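Poly(Beta-D-mannuronate) lyase (Pseudopedobacter saltans, PDB 7O79) probably cleaves the mannuronate-containing chains of alginate as a PL6 polysaccharide lyase built on a parallel beta-helix. Local coordinates at residues R172-Y180 with A191-F200. Sequence-based numbering, arbitrary orientation.
Sequences REIFRIWGY and AFFTIKNNLF
The Phe193 ring carries Ile177 CD1 almost centrally over one face, 3.6 Å from the ring centroid and 8° off the normal, a well-aligned CH-pi contact. Ile195 CD1 makes a second one on a face of the Phe175 ring, 3.9 Å from the centroid. Phe200 CE2 lies in plane at the Phe175 edge, and Phe193, crossing at about a right angle, brings CE1 obliquely to 4.1 Å from Phe175 CD2. The Phe200 ring is met at its own edge, where Ile174 CG2 comes within 3.7 Å of Phe200 CE2 and Phe175 CE1 within 3.7 Å of Phe200 CZ. In Ile177, chi1 (-43°) sets CG1 beside the backbone N and chi2 (-61°) brings CD1 over the ring, while CG2 packs 3.5 Å from Phe193 CB and touches Ala191 CB. Ala191 CB also lies 3.6 Å from Trp178 O. With Phe175 exchanged for an alanine, Ile195 CD1 would lose its ring face and the Phe200 edge its neighbour, which is likely to open a gap between the two. Val144 and Val225 extend the packing into neighbouring coils; Asn146 touches Ile177, Ala191 and Phe193 while its ND2 bonds Trp178 O. The segments thus face each other across the inside of one beta-helix coil. No hydrogen bond joins them; methyl-on-ring and ring-edge contacts carry the buried interface, so cohesion across the coil is apolar, whereas backbone hydrogen bonds, as from Ile174 to Val144 and Ile210, tie it to adjacent coils.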
loop_
_atom_site.group_PDB
_atom_site.type_symbol
_atom_site.label_atom_id
_atom_site.label_comp_id
_atom_site.label_asym_id
_atom_site.label_seq_id
_atom_site.Cartn_x
_atom_site.Cartn_y
_atom_site.Cartn_z
ATOM N N ARG A 172 8.299 -5.129 -6.220
ATOM C CA ARG A 172 8.457 -5.654 -4.864
ATOM C C ARG A 172 7.899 -4.671 -3.836
ATOM O O ARG A 172 8.513 -4.404 -2.799
ATOM C CB ARG A 172 9.921 -5.997 -4.582
ATOM C CG ARG A 172 10.452 -7.115 -5.491
ATOM C CD ARG A 172 11.819 -7.609 -5.006
ATOM N NE ARG A 172 11.688 -8.137 -3.655
ATOM C CZ ARG A 172 12.425 -7.747 -2.626
ATOM N NH1 ARG A 172 13.361 -6.817 -2.800
ATOM N NH2 ARG A 172 12.207 -8.268 -1.417
ATOM N N GLU A 173 6.737 -4.088 -4.141
ATOM C CA GLU A 173 6.010 -3.263 -3.189
ATOM C C GLU A 173 5.565 -4.107 -2.002
ATOM O O GLU A 173 5.506 -5.340 -2.068
ATOM C CB GLU A 173 4.776 -2.633 -3.850
ATOM C CG GLU A 173 5.072 -1.800 -5.098
ATOM C CD GLU A 173 5.067 -2.605 -6.386
ATOM O OE1 GLU A 173 4.920 -1.985 -7.461
ATOM O OE2 GLU A 173 5.210 -3.852 -6.327
ATOM N N ILE A 174 5.238 -3.436 -0.898
ATOM C CA ILE A 174 4.577 -4.181 0.175
ATOM C C ILE A 174 3.089 -4.334 -0.130
ATOM O O ILE A 174 2.509 -5.411 0.074
ATOM C CB ILE A 174 4.821 -3.518 1.541
ATOM C CG1 ILE A 174 6.328 -3.316 1.780
ATOM C CG2 ILE A 174 4.238 -4.395 2.653
ATOM C CD1 ILE A 174 7.203 -4.555 1.447
ATOM N N PHE A 175 2.461 -3.274 -0.651
ATOM C CA PHE A 175 1.066 -3.262 -1.083
ATOM C C PHE A 175 0.997 -2.690 -2.494
ATOM O O PHE A 175 1.565 -1.624 -2.749
ATOM C CB PHE A 175 0.198 -2.384 -0.163
ATOM C CG PHE A 175 -0.131 -2.991 1.185
ATOM C CD1 PHE A 175 0.747 -2.868 2.255
ATOM C CD2 PHE A 175 -1.359 -3.610 1.396
ATOM C CE1 PHE A 175 0.426 -3.405 3.517
ATOM C CE2 PHE A 175 -1.703 -4.137 2.658
ATOM C CZ PHE A 175 -0.808 -4.024 3.715
ATOM N N ARG A 176 0.293 -3.369 -3.401
ATOM C CA ARG A 176 -0.043 -2.808 -4.708
ATOM C C ARG A 176 -1.546 -2.974 -4.932
ATOM O O ARG A 176 -2.040 -4.102 -4.998
ATOM C CB ARG A 176 0.773 -3.467 -5.832
ATOM C CG ARG A 176 0.449 -2.909 -7.224
ATOM C CD ARG A 176 1.292 -3.532 -8.367
ATOM N NE ARG A 176 0.979 -4.940 -8.594
ATOM C CZ ARG A 176 1.808 -5.810 -9.163
ATOM N NH1 ARG A 176 2.998 -5.413 -9.606
ATOM N NH2 ARG A 176 1.430 -7.072 -9.322
ATOM N N ILE A 177 -2.272 -1.854 -5.031
ATOM C CA ILE A 177 -3.738 -1.852 -5.045
ATOM C C ILE A 177 -4.233 -1.480 -6.437
ATOM O O ILE A 177 -4.367 -0.298 -6.777
ATOM C CB ILE A 177 -4.338 -0.911 -3.991
ATOM C CG1 ILE A 177 -3.601 -1.048 -2.654
ATOM C CG2 ILE A 177 -5.860 -1.145 -3.884
ATOM C CD1 ILE A 177 -3.687 -2.456 -2.073
ATOM N N TRP A 178 -4.590 -2.494 -7.219
ATOM C CA TRP A 178 -5.284 -2.270 -8.474
ATOM C C TRP A 178 -6.782 -2.146 -8.218
ATOM O O TRP A 178 -7.275 -2.416 -7.115
ATOM C CB TRP A 178 -5.038 -3.423 -9.443
ATOM C CG TRP A 178 -3.635 -3.526 -9.993
ATOM C CD1 TRP A 178 -2.763 -2.504 -10.263
ATOM C CD2 TRP A 178 -2.970 -4.734 -10.364
ATOM N NE1 TRP A 178 -1.576 -3.011 -10.773
ATOM C CE2 TRP A 178 -1.684 -4.378 -10.850
ATOM C CE3 TRP A 178 -3.339 -6.091 -10.345
ATOM C CZ2 TRP A 178 -0.763 -5.331 -11.301
ATOM C CZ3 TRP A 178 -2.417 -7.041 -10.796
ATOM C CH2 TRP A 178 -1.143 -6.652 -11.267
ATOM N N GLY A 179 -7.507 -1.766 -9.268
ATOM C CA GLY A 179 -8.938 -1.615 -9.238
ATOM C C GLY A 179 -9.358 -0.416 -10.047
ATOM O O GLY A 179 -8.552 0.196 -10.744
ATOM N N TYR A 180 -10.650 -0.102 -9.984
ATOM C CA TYR A 180 -11.170 1.045 -10.720
ATOM C C TYR A 180 -10.415 2.302 -10.324
ATOM O O TYR A 180 -10.285 2.608 -9.138
ATOM C CB TYR A 180 -12.664 1.219 -10.452
ATOM C CG TYR A 180 -13.284 2.408 -11.139
ATOM C CD1 TYR A 180 -13.176 3.688 -10.598
ATOM C CD2 TYR A 180 -13.980 2.259 -12.329
ATOM C CE1 TYR A 180 -13.744 4.789 -11.218
ATOM C CE2 TYR A 180 -14.557 3.358 -12.961
ATOM C CZ TYR A 180 -14.427 4.613 -12.405
ATOM O OH TYR A 180 -14.997 5.699 -13.029
ATOM N N ALA A 191 -11.316 0.896 -5.749
ATOM C CA ALA A 191 -11.032 -0.354 -5.044
ATOM C C ALA A 191 -11.546 -0.344 -3.606
ATOM O O ALA A 191 -11.856 -1.404 -3.050
ATOM C CB ALA A 191 -9.524 -0.631 -5.022
ATOM N N PHE A 192 -11.634 0.832 -2.992
ATOM C CA PHE A 192 -12.062 0.952 -1.598
ATOM C C PHE A 192 -11.261 0.024 -0.687
ATOM O O PHE A 192 -11.807 -0.654 0.193
ATOM C CB PHE A 192 -13.565 0.707 -1.451
ATOM C CG PHE A 192 -14.428 1.606 -2.313
ATOM C CD1 PHE A 192 -14.881 2.825 -1.822
ATOM C CD2 PHE A 192 -14.847 1.201 -3.576
ATOM C CE1 PHE A 192 -15.688 3.647 -2.586
ATOM C CE2 PHE A 192 -15.679 2.017 -4.348
ATOM C CZ PHE A 192 -16.091 3.237 -3.860
ATOM N N PHE A 193 -9.951 -0.016 -0.904
ATOM C CA PHE A 193 -9.053 -0.853 -0.111
ATOM C C PHE A 193 -8.586 -0.071 1.110
ATOM O O PHE A 193 -8.270 1.116 1.014
ATOM C CB PHE A 193 -7.853 -1.291 -0.954
ATOM C CG PHE A 193 -7.098 -2.479 -0.412
ATOM C CD1 PHE A 193 -6.191 -2.339 0.640
ATOM C CD2 PHE A 193 -7.272 -3.737 -0.977
ATOM C CE1 PHE A 193 -5.481 -3.445 1.126
ATOM C CE2 PHE A 193 -6.588 -4.842 -0.486
ATOM C CZ PHE A 193 -5.689 -4.703 0.558
ATOM N N THR A 194 -8.553 -0.730 2.256
ATOM C CA THR A 194 -8.160 -0.074 3.499
ATOM C C THR A 194 -6.863 -0.690 4.000
ATOM O O THR A 194 -6.798 -1.906 4.236
ATOM C CB THR A 194 -9.257 -0.194 4.555
ATOM O OG1 THR A 194 -10.376 0.602 4.161
ATOM C CG2 THR A 194 -8.738 0.284 5.927
ATOM N N ILE A 195 -5.839 0.147 4.159
ATOM C CA ILE A 195 -4.578 -0.227 4.789
ATOM C C ILE A 195 -4.515 0.573 6.084
ATOM O O ILE A 195 -4.249 1.779 6.053
ATOM C CB ILE A 195 -3.375 0.097 3.894
ATOM C CG1 ILE A 195 -3.457 -0.637 2.540
ATOM C CG2 ILE A 195 -2.072 -0.207 4.639
ATOM C CD1 ILE A 195 -2.321 -0.194 1.557
ATOM N N LYS A 196 -4.757 -0.070 7.227
ATOM C CA LYS A 196 -5.031 0.686 8.445
ATOM C C LYS A 196 -4.301 0.097 9.643
ATOM O O LYS A 196 -4.285 -1.119 9.829
ATOM C CB LYS A 196 -6.538 0.734 8.720
ATOM C CG LYS A 196 -6.961 1.462 10.022
ATOM C CD LYS A 196 -8.484 1.310 10.213
ATOM C CE LYS A 196 -8.921 1.453 11.679
ATOM N NZ LYS A 196 -8.914 0.107 12.367
ATOM N N ASN A 197 -3.680 0.976 10.439
ATOM C CA ASN A 197 -3.055 0.602 11.711
ATOM C C ASN A 197 -2.118 -0.585 11.543
ATOM O O ASN A 197 -2.122 -1.516 12.345
ATOM C CB ASN A 197 -4.097 0.295 12.803
ATOM C CG ASN A 197 -4.974 1.477 13.136
ATOM O OD1 ASN A 197 -4.546 2.623 13.056
ATOM N ND2 ASN A 197 -6.199 1.203 13.559
ATOM N N ASN A 198 -1.286 -0.547 10.499
ATOM C CA ASN A 198 -0.239 -1.549 10.347
ATOM C C ASN A 198 1.117 -0.957 10.727
ATOM O O ASN A 198 1.325 0.261 10.680
ATOM C CB ASN A 198 -0.179 -2.079 8.912
ATOM C CG ASN A 198 -1.486 -2.672 8.461
ATOM O OD1 ASN A 198 -1.876 -3.753 8.902
ATOM N ND2 ASN A 198 -2.210 -1.930 7.624
ATOM N N LEU A 199 2.042 -1.841 11.084
ATOM C CA LEU A 199 3.421 -1.488 11.406
ATOM C C LEU A 199 4.359 -2.018 10.328
ATOM O O LEU A 199 4.384 -3.222 10.048
ATOM C CB LEU A 199 3.813 -2.043 12.770
ATOM C CG LEU A 199 5.247 -1.784 13.235
ATOM C CD1 LEU A 199 5.563 -0.301 13.333
ATOM C CD2 LEU A 199 5.499 -2.443 14.582
ATOM N N PHE A 200 5.196 -1.155 9.787
ATOM C CA PHE A 200 6.194 -1.536 8.823
ATOM C C PHE A 200 7.574 -1.257 9.448
ATOM O O PHE A 200 7.806 -0.182 9.924
ATOM C CB PHE A 200 6.090 -0.737 7.539
ATOM C CG PHE A 200 4.784 -0.849 6.827
ATOM C CD1 PHE A 200 3.675 -0.165 7.256
ATOM C CD2 PHE A 200 4.687 -1.573 5.680
ATOM C CE1 PHE A 200 2.493 -0.253 6.576
ATOM C CE2 PHE A 200 3.507 -1.668 5.006
ATOM C CZ PHE A 200 2.413 -1.013 5.451
#